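Local coordinates for protein dextranase (PDB 6NZS) that hydrolyses internal alpha-1,6-glucosidic linkages of dextran, as an endo-acting dextranase of glycoside hydrolase family 49, at residues S208-V219 with E227-S238; D6-W14 with S89-W97. All blocks are in the same frame, centred on the assembly; numbering follows the deposited sequence.

Contact 1. Residues S208-V219 with E227-S238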
loop_
_atom_site.group_PDB
_atom_site.type_symbol
_atom_site.label_atom_id
_atom_site.label_comp_id
_atom_site.label_asym_id
_atom_site.label_seq_id
_atom_site.Cartn_x
_atom_site.Cartn_y
_atom_site.Cartn_z
ATOM N N SER A 208 30.530 -8.153 3.949
ATOM C CA SER A 208 29.864 -7.233 3.035
ATOM C C SER A 208 30.461 -5.833 3.066
ATOM O O SER A 208 30.282 -5.072 2.106
ATOM C CB SER A 208 28.370 -7.143 3.377
ATOM O OG SER A 208 27.789 -8.429 3.540
ATOM N N GLY A 209 31.145 -5.482 4.137
ATOM C CA GLY A 209 31.663 -4.140 4.320
ATOM C C GLY A 209 31.748 -3.840 5.802
ATOM O O GLY A 209 31.411 -4.661 6.646
ATOM N N SER A 210 32.211 -2.632 6.105
ATOM C CA SER A 210 32.229 -2.201 7.494
ATOM C C SER A 210 30.798 -1.969 7.969
ATOM O O SER A 210 29.952 -1.484 7.212
ATOM C CB SER A 210 33.058 -0.927 7.656
ATOM O OG SER A 210 32.580 0.115 6.833
ATOM N N ILE A 211 30.530 -2.319 9.226
ATOM C CA ILE A 211 29.176 -2.293 9.775
ATOM C C ILE A 211 29.140 -1.470 11.058
ATOM O O ILE A 211 29.951 -1.683 11.968
ATOM C CB ILE A 211 28.644 -3.710 10.062
ATOM C CG1 ILE A 211 28.627 -4.554 8.791
ATOM C CG2 ILE A 211 27.245 -3.627 10.658
ATOM C CD1 ILE A 211 28.241 -5.997 9.032
ATOM N N HIS A 212 28.181 -0.553 11.137
ATOM C CA HIS A 212 27.813 0.116 12.375
ATOM C C HIS A 212 26.547 -0.540 12.920
ATOM O O HIS A 212 25.553 -0.670 12.195
ATOM C CB HIS A 212 27.549 1.599 12.110
ATOM C CG HIS A 212 26.975 2.326 13.287
ATOM N ND1 HIS A 212 27.708 2.595 14.423
ATOM C CD2 HIS A 212 25.738 2.830 13.509
ATOM C CE1 HIS A 212 26.946 3.231 15.296
ATOM N NE2 HIS A 212 25.748 3.392 14.763
ATOM N N TYR A 213 26.586 -0.950 14.189
ATOM C CA TYR A 213 25.437 -1.558 14.861
ATOM C C TYR A 213 24.905 -0.577 15.893
ATOM O O TYR A 213 25.491 -0.446 16.979
ATOM C CB TYR A 213 25.853 -2.849 15.568
ATOM C CG TYR A 213 26.427 -3.939 14.701
ATOM C CD1 TYR A 213 27.798 -4.035 14.495
ATOM C CD2 TYR A 213 25.604 -4.899 14.125
ATOM C CE1 TYR A 213 28.330 -5.045 13.722
ATOM C CE2 TYR A 213 26.124 -5.905 13.351
ATOM C CZ TYR A 213 27.487 -5.976 13.156
ATOM O OH TYR A 213 28.011 -6.982 12.384
ATOM N N PRO A 214 23.804 0.119 15.633
ATOM C CA PRO A 214 23.260 1.021 16.655
ATOM C C PRO A 214 22.842 0.256 17.902
ATOM O O PRO A 214 22.374 -0.882 17.831
ATOM C CB PRO A 214 22.054 1.660 15.958
ATOM C CG PRO A 214 22.356 1.550 14.505
ATOM C CD PRO A 214 23.101 0.250 14.347
ATOM N N ALA A 215 23.032 0.886 19.058
ATOM C CA ALA A 215 22.495 0.344 20.294
ATOM C C ALA A 215 21.019 0.693 20.402
ATOM O O ALA A 215 20.558 1.692 19.848
ATOM C CB ALA A 215 23.237 0.935 21.496
ATOM N N GLU A 216 20.279 -0.143 21.121
ATOM C CA GLU A 216 18.878 0.155 21.370
ATOM C C GLU A 216 18.741 1.501 22.070
ATOM O O GLU A 216 19.615 1.925 22.833
ATOM C CB GLU A 216 18.254 -0.932 22.238
ATOM C CG GLU A 216 18.018 -2.241 21.518
ATOM C CD GLU A 216 17.110 -3.159 22.301
ATOM O OE1 GLU A 216 15.879 -2.943 22.279
ATOM O OE2 GLU A 216 17.629 -4.092 22.947
ATOM N N GLY A 217 17.630 2.178 21.798
ATOM C CA GLY A 217 17.377 3.482 22.375
ATOM C C GLY A 217 17.429 4.595 21.352
ATOM O O GLY A 217 17.146 4.382 20.170
ATOM N N GLU A 218 17.791 5.796 21.797
ATOM C CA GLU A 218 17.864 6.942 20.903
ATOM C C GLU A 218 18.935 6.726 19.842
ATOM O O GLU A 218 20.069 6.341 20.150
ATOM C CB GLU A 218 18.181 8.197 21.718
ATOM C CG GLU A 218 18.469 9.428 20.876
ATOM C CD GLU A 218 18.848 10.645 21.711
ATOM O OE1 GLU A 218 19.043 10.500 22.937
ATOM O OE2 GLU A 218 18.959 11.748 21.133
ATOM N N VAL A 219 18.569 6.969 18.585
ATOM C CA VAL A 219 19.492 6.878 17.454
ATOM C C VAL A 219 19.368 8.189 16.682
ATOM O O VAL A 219 18.554 8.322 15.764
ATOM C CB VAL A 219 19.229 5.658 16.560
ATOM C CG1 VAL A 219 19.661 4.398 17.268
ATOM C CG2 VAL A 219 17.750 5.541 16.193
ATOM N N GLU A 227 30.874 3.960 8.632
ATOM C CA GLU A 227 30.855 2.618 8.077
ATOM C C GLU A 227 29.977 2.565 6.824
ATOM O O GLU A 227 29.274 3.516 6.477
ATOM C CB GLU A 227 30.374 1.618 9.125
ATOM C CG GLU A 227 31.350 1.392 10.279
ATOM C CD GLU A 227 31.204 2.399 11.411
ATOM O OE1 GLU A 227 30.366 3.320 11.313
ATOM O OE2 GLU A 227 31.938 2.264 12.412
ATOM N N GLU A 228 30.028 1.421 6.138
ATOM C CA GLU A 228 29.296 1.238 4.891
ATOM C C GLU A 228 27.884 0.712 5.100
ATOM O O GLU A 228 27.035 0.888 4.219
ATOM C CB GLU A 228 30.036 0.232 4.006
ATOM C CG GLU A 228 31.379 0.713 3.480
ATOM C CD GLU A 228 32.095 -0.398 2.738
ATOM O OE1 GLU A 228 32.708 -1.253 3.404
ATOM O OE2 GLU A 228 32.018 -0.432 1.492
ATOM N N ILE A 229 27.629 0.056 6.226
ATOM C CA ILE A 229 26.379 -0.652 6.474
ATOM C C ILE A 229 25.899 -0.285 7.869
ATOM O O ILE A 229 26.683 -0.300 8.824
ATOM C CB ILE A 229 26.596 -2.175 6.386
ATOM C CG1 ILE A 229 27.116 -2.569 5.001
ATOM C CG2 ILE A 229 25.319 -2.943 6.757
ATOM C CD1 ILE A 229 27.758 -3.934 4.969
ATOM N N ILE A 230 24.612 0.030 7.994
ATOM C CA ILE A 230 23.980 0.235 9.291
ATOM C C ILE A 230 23.062 -0.954 9.523
ATOM O O ILE A 230 22.132 -1.188 8.739
ATOM C CB ILE A 230 23.219 1.565 9.360
ATOM C CG1 ILE A 230 24.161 2.734 9.052
ATOM C CG2 ILE A 230 22.594 1.731 10.740
ATOM C CD1 ILE A 230 23.458 4.063 8.870
ATOM N N TYR A 231 23.337 -1.713 10.582
ATOM C CA TYR A 231 22.697 -2.999 10.846
ATOM C C TYR A 231 21.954 -2.875 12.166
ATOM O O TYR A 231 22.581 -2.740 13.221
ATOM C CB TYR A 231 23.784 -4.068 10.940
ATOM C CG TYR A 231 23.329 -5.512 11.060
ATOM C CD1 TYR A 231 22.554 -5.946 12.129
ATOM C CD2 TYR A 231 23.723 -6.452 10.112
ATOM C CE1 TYR A 231 22.167 -7.269 12.239
ATOM C CE2 TYR A 231 23.337 -7.772 10.213
ATOM C CZ TYR A 231 22.559 -8.171 11.279
ATOM O OH TYR A 231 22.175 -9.496 11.386
ATOM N N PHE A 232 20.622 -2.922 12.113
ATOM C CA PHE A 232 19.794 -2.852 13.315
ATOM C C PHE A 232 19.489 -4.273 13.772
ATOM O O PHE A 232 18.718 -4.992 13.126
ATOM C CB PHE A 232 18.500 -2.088 13.052
ATOM C CG PHE A 232 18.688 -0.610 12.879
ATOM C CD1 PHE A 232 18.943 -0.073 11.625
ATOM C CD2 PHE A 232 18.579 0.249 13.965
ATOM C CE1 PHE A 232 19.107 1.291 11.460
ATOM C CE2 PHE A 232 18.735 1.623 13.803
ATOM C CZ PHE A 232 19.000 2.139 12.550
ATOM N N LYS A 233 20.103 -4.681 14.876
ATOM C CA LYS A 233 19.802 -5.965 15.479
ATOM C C LYS A 233 18.389 -5.929 16.053
ATOM O O LYS A 233 17.799 -4.854 16.201
ATOM C CB LYS A 233 20.820 -6.259 16.587
ATOM C CG LYS A 233 22.214 -6.574 16.059
ATOM C CD LYS A 233 23.144 -7.081 17.152
ATOM C CE LYS A 233 23.535 -5.978 18.114
ATOM N NZ LYS A 233 24.442 -6.481 19.191
ATOM N N PRO A 234 17.818 -7.087 16.377
ATOM C CA PRO A 234 16.501 -7.083 17.027
ATOM C C PRO A 234 16.528 -6.193 18.262
ATOM O O PRO A 234 17.501 -6.184 19.025
ATOM C CB PRO A 234 16.272 -8.557 17.381
ATOM C CG PRO A 234 17.075 -9.302 16.374
ATOM C CD PRO A 234 18.305 -8.459 16.130
ATOM N N GLY A 235 15.461 -5.432 18.445
ATOM C CA GLY A 235 15.398 -4.430 19.488
ATOM C C GLY A 235 14.580 -3.247 19.015
ATOM O O GLY A 235 13.996 -3.265 17.934
ATOM N N THR A 236 14.542 -2.207 19.845
ATOM C CA THR A 236 13.770 -1.006 19.553
ATOM C C THR A 236 14.682 0.211 19.518
ATOM O O THR A 236 15.551 0.370 20.383
ATOM C CB THR A 236 12.657 -0.803 20.595
ATOM O OG1 THR A 236 11.762 -1.921 20.548
ATOM C CG2 THR A 236 11.877 0.489 20.328
ATOM N N TYR A 237 14.461 1.072 18.524
ATOM C CA TYR A 237 15.294 2.240 18.269
ATOM C C TYR A 237 14.396 3.434 17.968
ATOM O O TYR A 237 13.335 3.285 17.359
ATOM C CB TYR A 237 16.237 1.986 17.078
ATOM C CG TYR A 237 16.971 0.663 17.174
ATOM C CD1 TYR A 237 16.380 -0.527 16.750
ATOM C CD2 TYR A 237 18.260 0.603 17.692
ATOM C CE1 TYR A 237 17.050 -1.740 16.852
ATOM C CE2 TYR A 237 18.946 -0.594 17.783
ATOM C CZ TYR A 237 18.342 -1.764 17.365
ATOM O OH TYR A 237 19.034 -2.950 17.473
ATOM N N SER A 238 14.826 4.626 18.391
ATOM C CA SER A 238 13.997 5.826 18.316
ATOM C C SER A 238 14.805 6.989 17.754
ATOM O O SER A 238 15.819 7.381 18.341
ATOM C CB SER A 238 13.462 6.194 19.705
ATOM O OG SER A 238 12.837 7.469 19.674
HETATM O O HOH W 1 31.081 -0.200 14.203
HETATM O O HOH W 2 30.424 2.129 14.778
HETATM O O HOH W 3 22.224 -3.037 15.962
HETATM O O HOH W 4 21.171 -3.196 19.270
#

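Contact 2. Residues D6-W14 with S89-W97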
loop_
_atom_site.group_PDB
_atom_site.type_symbol
_atom_site.label_atom_id
_atom_site.label_comp_id
_atom_site.label_asym_id
_atom_site.label_seq_id
_atom_site.Cartn_x
_atom_site.Cartn_y
_atom_site.Cartn_z
ATOM N N ASP A 6 13.585 -20.062 16.613
ATOM C CA ASP A 6 14.726 -19.650 15.803
ATOM C C ASP A 6 15.430 -20.917 15.315
ATOM O O ASP A 6 16.485 -21.313 15.816
ATOM C CB ASP A 6 15.685 -18.728 16.550
ATOM C CG ASP A 6 16.739 -18.142 15.639
ATOM O OD1 ASP A 6 16.658 -18.369 14.414
ATOM O OD2 ASP A 6 17.646 -17.449 16.146
ATOM N N ASN A 7 14.832 -21.557 14.316
ATOM C CA ASN A 7 15.416 -22.746 13.715
ATOM C C ASN A 7 15.493 -22.556 12.203
ATOM O O ASN A 7 15.166 -21.492 11.666
ATOM C CB ASN A 7 14.659 -24.018 14.126
ATOM C CG ASN A 7 13.202 -23.998 13.711
ATOM O OD1 ASN A 7 12.890 -23.924 12.527
ATOM N ND2 ASN A 7 12.299 -24.082 14.687
ATOM N N GLY A 8 15.936 -23.601 11.505
ATOM C CA GLY A 8 16.144 -23.479 10.075
ATOM C C GLY A 8 14.880 -23.218 9.278
ATOM O O GLY A 8 14.963 -22.691 8.162
ATOM N N ASN A 9 13.712 -23.576 9.820
ATOM C CA ASN A 9 12.463 -23.505 9.066
ATOM C C ASN A 9 11.480 -22.471 9.579
ATOM O O ASN A 9 10.486 -22.207 8.896
ATOM C CB ASN A 9 11.745 -24.854 9.066
ATOM C CG ASN A 9 12.481 -25.905 8.275
ATOM O OD1 ASN A 9 13.444 -25.614 7.566
ATOM N ND2 ASN A 9 12.027 -27.141 8.394
ATOM N N LEU A 10 11.696 -21.916 10.763
ATOM C CA LEU A 10 10.722 -21.014 11.358
ATOM C C LEU A 10 11.465 -20.018 12.230
ATOM O O LEU A 10 12.336 -20.398 13.020
ATOM C CB LEU A 10 9.697 -21.794 12.194
ATOM C CG LEU A 10 8.550 -21.011 12.840
ATOM C CD1 LEU A 10 7.730 -20.228 11.796
ATOM C CD2 LEU A 10 7.656 -21.963 13.629
ATOM N N HIS A 11 11.129 -18.743 12.079
ATOM C CA HIS A 11 11.693 -17.708 12.931
ATOM C C HIS A 11 10.565 -16.789 13.365
ATOM O O HIS A 11 9.898 -16.179 12.520
ATOM C CB HIS A 11 12.777 -16.907 12.211
ATOM C CG HIS A 11 13.430 -15.885 13.083
ATOM N ND1 HIS A 11 13.890 -14.677 12.603
ATOM C CD2 HIS A 11 13.695 -15.891 14.411
ATOM C CE1 HIS A 11 14.413 -13.985 13.600
ATOM N NE2 HIS A 11 14.305 -14.696 14.706
ATOM N N THR A 12 10.352 -16.701 14.674
ATOM C CA THR A 12 9.437 -15.738 15.267
ATOM C C THR A 12 10.186 -14.953 16.337
ATOM O O THR A 12 11.309 -15.298 16.724
ATOM C CB THR A 12 8.204 -16.406 15.885
ATOM O OG1 THR A 12 8.592 -17.110 17.070
ATOM C CG2 THR A 12 7.550 -17.376 14.914
ATOM N N TRP A 13 9.563 -13.877 16.815
ATOM C CA TRP A 13 10.231 -13.008 17.774
ATOM C C TRP A 13 9.199 -12.301 18.640
ATOM O O TRP A 13 7.994 -12.328 18.371
ATOM C CB TRP A 13 11.147 -11.990 17.088
ATOM C CG TRP A 13 10.458 -11.172 16.048
ATOM C CD1 TRP A 13 9.786 -9.993 16.241
ATOM C CD2 TRP A 13 10.356 -11.470 14.647
ATOM N NE1 TRP A 13 9.278 -9.543 15.049
ATOM C CE2 TRP A 13 9.609 -10.425 14.053
ATOM C CE3 TRP A 13 10.828 -12.516 13.836
ATOM C CZ2 TRP A 13 9.331 -10.390 12.687
ATOM C CZ3 TRP A 13 10.535 -12.492 12.478
ATOM C CH2 TRP A 13 9.791 -11.429 11.917
ATOM N N TRP A 14 9.701 -11.648 19.687
ATOM C CA TRP A 14 8.870 -10.928 20.633
ATOM C C TRP A 14 9.520 -9.582 20.912
ATOM O O TRP A 14 10.630 -9.307 20.461
ATOM C CB TRP A 14 8.723 -11.733 21.933
ATOM C CG TRP A 14 7.565 -11.319 22.762
ATOM C CD1 TRP A 14 7.604 -10.639 23.946
ATOM C CD2 TRP A 14 6.183 -11.567 22.484
ATOM N NE1 TRP A 14 6.330 -10.437 24.416
ATOM C CE2 TRP A 14 5.437 -10.997 23.538
ATOM C CE3 TRP A 14 5.501 -12.214 21.444
ATOM C CZ2 TRP A 14 4.044 -11.051 23.584
ATOM C CZ3 TRP A 14 4.115 -12.272 21.496
ATOM C CH2 TRP A 14 3.404 -11.689 22.558
ATOM N N SER A 89 4.462 -10.615 11.575
ATOM C CA SER A 89 5.410 -11.189 10.630
ATOM C C SER A 89 6.135 -12.374 11.257
ATOM O O SER A 89 6.398 -12.412 12.462
ATOM C CB SER A 89 6.466 -10.159 10.215
ATOM O OG SER A 89 5.887 -9.180 9.364
ATOM N N PHE A 90 6.455 -13.348 10.417
ATOM C CA PHE A 90 7.363 -14.412 10.809
ATOM C C PHE A 90 8.041 -14.912 9.548
ATOM O O PHE A 90 7.581 -14.645 8.437
ATOM C CB PHE A 90 6.655 -15.545 11.579
ATOM C CG PHE A 90 5.531 -16.211 10.814
ATOM C CD1 PHE A 90 5.793 -17.259 9.935
ATOM C CD2 PHE A 90 4.216 -15.810 10.999
ATOM C CE1 PHE A 90 4.759 -17.878 9.237
ATOM C CE2 PHE A 90 3.182 -16.425 10.313
ATOM C CZ PHE A 90 3.446 -17.458 9.432
ATOM N N GLU A 91 9.158 -15.613 9.724
ATOM C CA GLU A 91 9.829 -16.285 8.619
ATOM C C GLU A 91 9.499 -17.766 8.649
ATOM O O GLU A 91 9.459 -18.381 9.721
ATOM C CB GLU A 91 11.347 -16.138 8.703
ATOM C CG GLU A 91 11.842 -14.715 8.655
ATOM C CD GLU A 91 13.357 -14.662 8.576
ATOM O OE1 GLU A 91 13.994 -14.403 9.614
ATOM O OE2 GLU A 91 13.902 -14.907 7.481
ATOM N N TYR A 92 9.286 -18.344 7.469
ATOM C CA TYR A 92 9.008 -19.771 7.397
ATOM C C TYR A 92 9.620 -20.348 6.126
ATOM O O TYR A 92 9.837 -19.639 5.138
ATOM C CB TYR A 92 7.510 -20.096 7.556
ATOM C CG TYR A 92 6.654 -19.867 6.325
ATOM C CD1 TYR A 92 6.775 -18.710 5.562
ATOM C CD2 TYR A 92 5.690 -20.794 5.950
ATOM C CE1 TYR A 92 5.983 -18.500 4.434
ATOM C CE2 TYR A 92 4.884 -20.586 4.825
ATOM C CZ TYR A 92 5.041 -19.437 4.074
ATOM O OH TYR A 92 4.273 -19.243 2.956
ATOM N N ALA A 93 9.938 -21.646 6.176
ATOM C CA ALA A 93 10.472 -22.340 5.013
ATOM C C ALA A 93 9.682 -23.590 4.658
ATOM O O ALA A 93 10.027 -24.263 3.680
ATOM C CB ALA A 93 11.961 -22.675 5.219
ATOM N N LYS A 94 8.633 -23.906 5.407
ATOM C CA LYS A 94 7.875 -25.137 5.248
ATOM C C LYS A 94 6.463 -24.830 5.718
ATOM O O LYS A 94 6.270 -23.935 6.546
ATOM C CB LYS A 94 8.521 -26.232 6.112
ATOM C CG LYS A 94 7.921 -27.623 6.040
ATOM C CD LYS A 94 8.890 -28.630 6.701
ATOM C CE LYS A 94 8.255 -29.994 6.913
ATOM N NZ LYS A 94 7.920 -30.693 5.652
ATOM N N ASP A 95 5.483 -25.560 5.177
ATOM C CA ASP A 95 4.078 -25.335 5.525
ATOM C C ASP A 95 3.914 -25.232 7.035
ATOM O O ASP A 95 4.519 -25.995 7.795
ATOM C CB ASP A 95 3.221 -26.515 5.052
ATOM C CG ASP A 95 3.090 -26.607 3.544
ATOM O OD1 ASP A 95 3.834 -25.940 2.809
ATOM O OD2 ASP A 95 2.226 -27.390 3.091
ATOM N N VAL A 96 3.061 -24.296 7.471
ATOM C CA VAL A 96 2.824 -24.059 8.891
ATOM C C VAL A 96 1.332 -24.065 9.182
ATOM O O VAL A 96 0.496 -23.810 8.312
ATOM C CB VAL A 96 3.432 -22.736 9.402
ATOM C CG1 VAL A 96 4.960 -22.782 9.374
ATOM C CG2 VAL A 96 2.886 -21.554 8.600
ATOM N N TRP A 97 1.010 -24.354 10.438
ATOM C CA TRP A 97 -0.304 -24.063 11.000
ATOM C C TRP A 97 -0.184 -22.812 11.859
ATOM O O TRP A 97 0.668 -22.748 12.751
ATOM C CB TRP A 97 -0.772 -25.210 11.900
ATOM C CG TRP A 97 -1.409 -26.386 11.198
ATOM C CD1 TRP A 97 -0.901 -27.649 11.099
ATOM C CD2 TRP A 97 -2.685 -26.413 10.534
ATOM N NE1 TRP A 97 -1.775 -28.457 10.406
ATOM C CE2 TRP A 97 -2.877 -27.723 10.050
ATOM C CE3 TRP A 97 -3.681 -25.457 10.301
ATOM C CZ2 TRP A 97 -4.024 -28.101 9.344
ATOM C CZ3 TRP A 97 -4.824 -25.838 9.604
ATOM C CH2 TRP A 97 -4.981 -27.147 9.133
HETATM O O HOH W 5 8.281 -23.770 8.756
HETATM O O HOH W 6 7.395 -12.904 15.019
#

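Contact 1. Residues S208-V219 with E227-S238
Pro214 and Phe232 meet in the buried part of this contact, where two successive turns of a right-handed parallel beta-helix, the fold of glycoside hydrolase family 49, lie one against the next. Strand 211-212 runs parallel to 229-232 and strand 217-218 to 235-238, with a two-residue shift of register at the bend between them. The packing is tight on the side that faces the interior. Pro214 lays CG over one face of the Phe232 ring, 4.0 Å from its centroid, and touches Ile230 CG2 at 3.8 Å; a rigid, apolar ring without an N-H suits this buried bend. Phe232 in turn sets CD2 over the centre of the Tyr237 ring, and Val219 closes on Tyr237 CB.

On the face of Ile211 and Ile229, Tyr213 brings CE2 over a face of Tyr231, 3.6 Å from its CG, with the ring planes 52° apart; CG of Tyr231 stands anti to its backbone N (chi1 -173°), which turns the ring beneath Tyr213. Looser and wetter is the His212 end of the Ile230 face: Glu227 folds back at chi2 (86°) over His212 CB, and a water joins its OE2 to His212 ND1. Carboxylates also accept backbone N-H groups near the start of each strand pair: Glu228 OE1 from Ser210, Glu216 OE1 from Thr236 at 2.9 Å. Gly209 CA comes within 3.2 Å of Glu228 OE1, as does Gly235 CA of Glu216 OE1, both at positive phi, which suits glycine. Water bridges the backbone at the bend, one molecule giving protons to Pro214 O and Tyr231 O and accepting from Lys233 N. A second water donates to Pro214 O and to Tyr237 OH, and that hydroxyl gives its own proton to Lys233 O at 2.6 Å.

Contact 2. Residues D6-W14 with S89-W97
His11 and Glu91 lie side by side across a short antiparallel pairing, joined by backbone and side chain alike. Their backbones exchange two hydrogen bonds, N to O each way at 2.9 Å, and Asn9 O takes the N-H of Ala93 at 2.8 Å. His11 ND1 donates to Glu91 OE1 at 3.0 Å. Glu91 OE1 lies near the imidazole plane and is met on the anti side of its carboxylate, with ring and carboxylate planes 67° apart. Histidine suits the place because its in-plane N-H gives this oxygen of the buried Glu91 a partner. Trp13 CE3 rests over one face of the imidazole, and the six-membered part of that indole covers Ser89 O, 3.6 Å from CH2.

On the reverse face Leu10, its CG swung anti to the backbone N (chi1 -177°), sends CD1 to Phe90 CD1 at 4.0 Å; a branched apolar chain suits this buried layer. Further out, Asn7 forms an Asx turn, OD1 accepting from Asn9 N, and so shapes the chain just before the strand.

Strand 84-92 continues the sheet through Phe90 and Tyr92, whose backbones hydrogen-bond to strand 176-192, while Val41 of strand 37-43 packs on Leu10, Phe90 and Val96.

How the contacts relate
Contact 2 comes first along the chain, within the family 49 N-terminal Ig-like domain, and contact 1 follows at the beginning of the beta-helix. Their centres are 23 Å apart and their nearest atoms about 6 Å, so they do not touch, and they share no strand. Contact 2 joins the N-terminal strand to 84-92 in antiparallel fashion, whereas contact 1 pairs strands in parallel, as a solenoid does, and is continued by 253-256 and 260-263. The two parts nevertheless abut: Asn17 bonds Thr236 of contact 1, and Pro258, in the loop between those next strands, touches His11 and Trp13 of contact 2. Both contacts thus lie near the junction of the two domains.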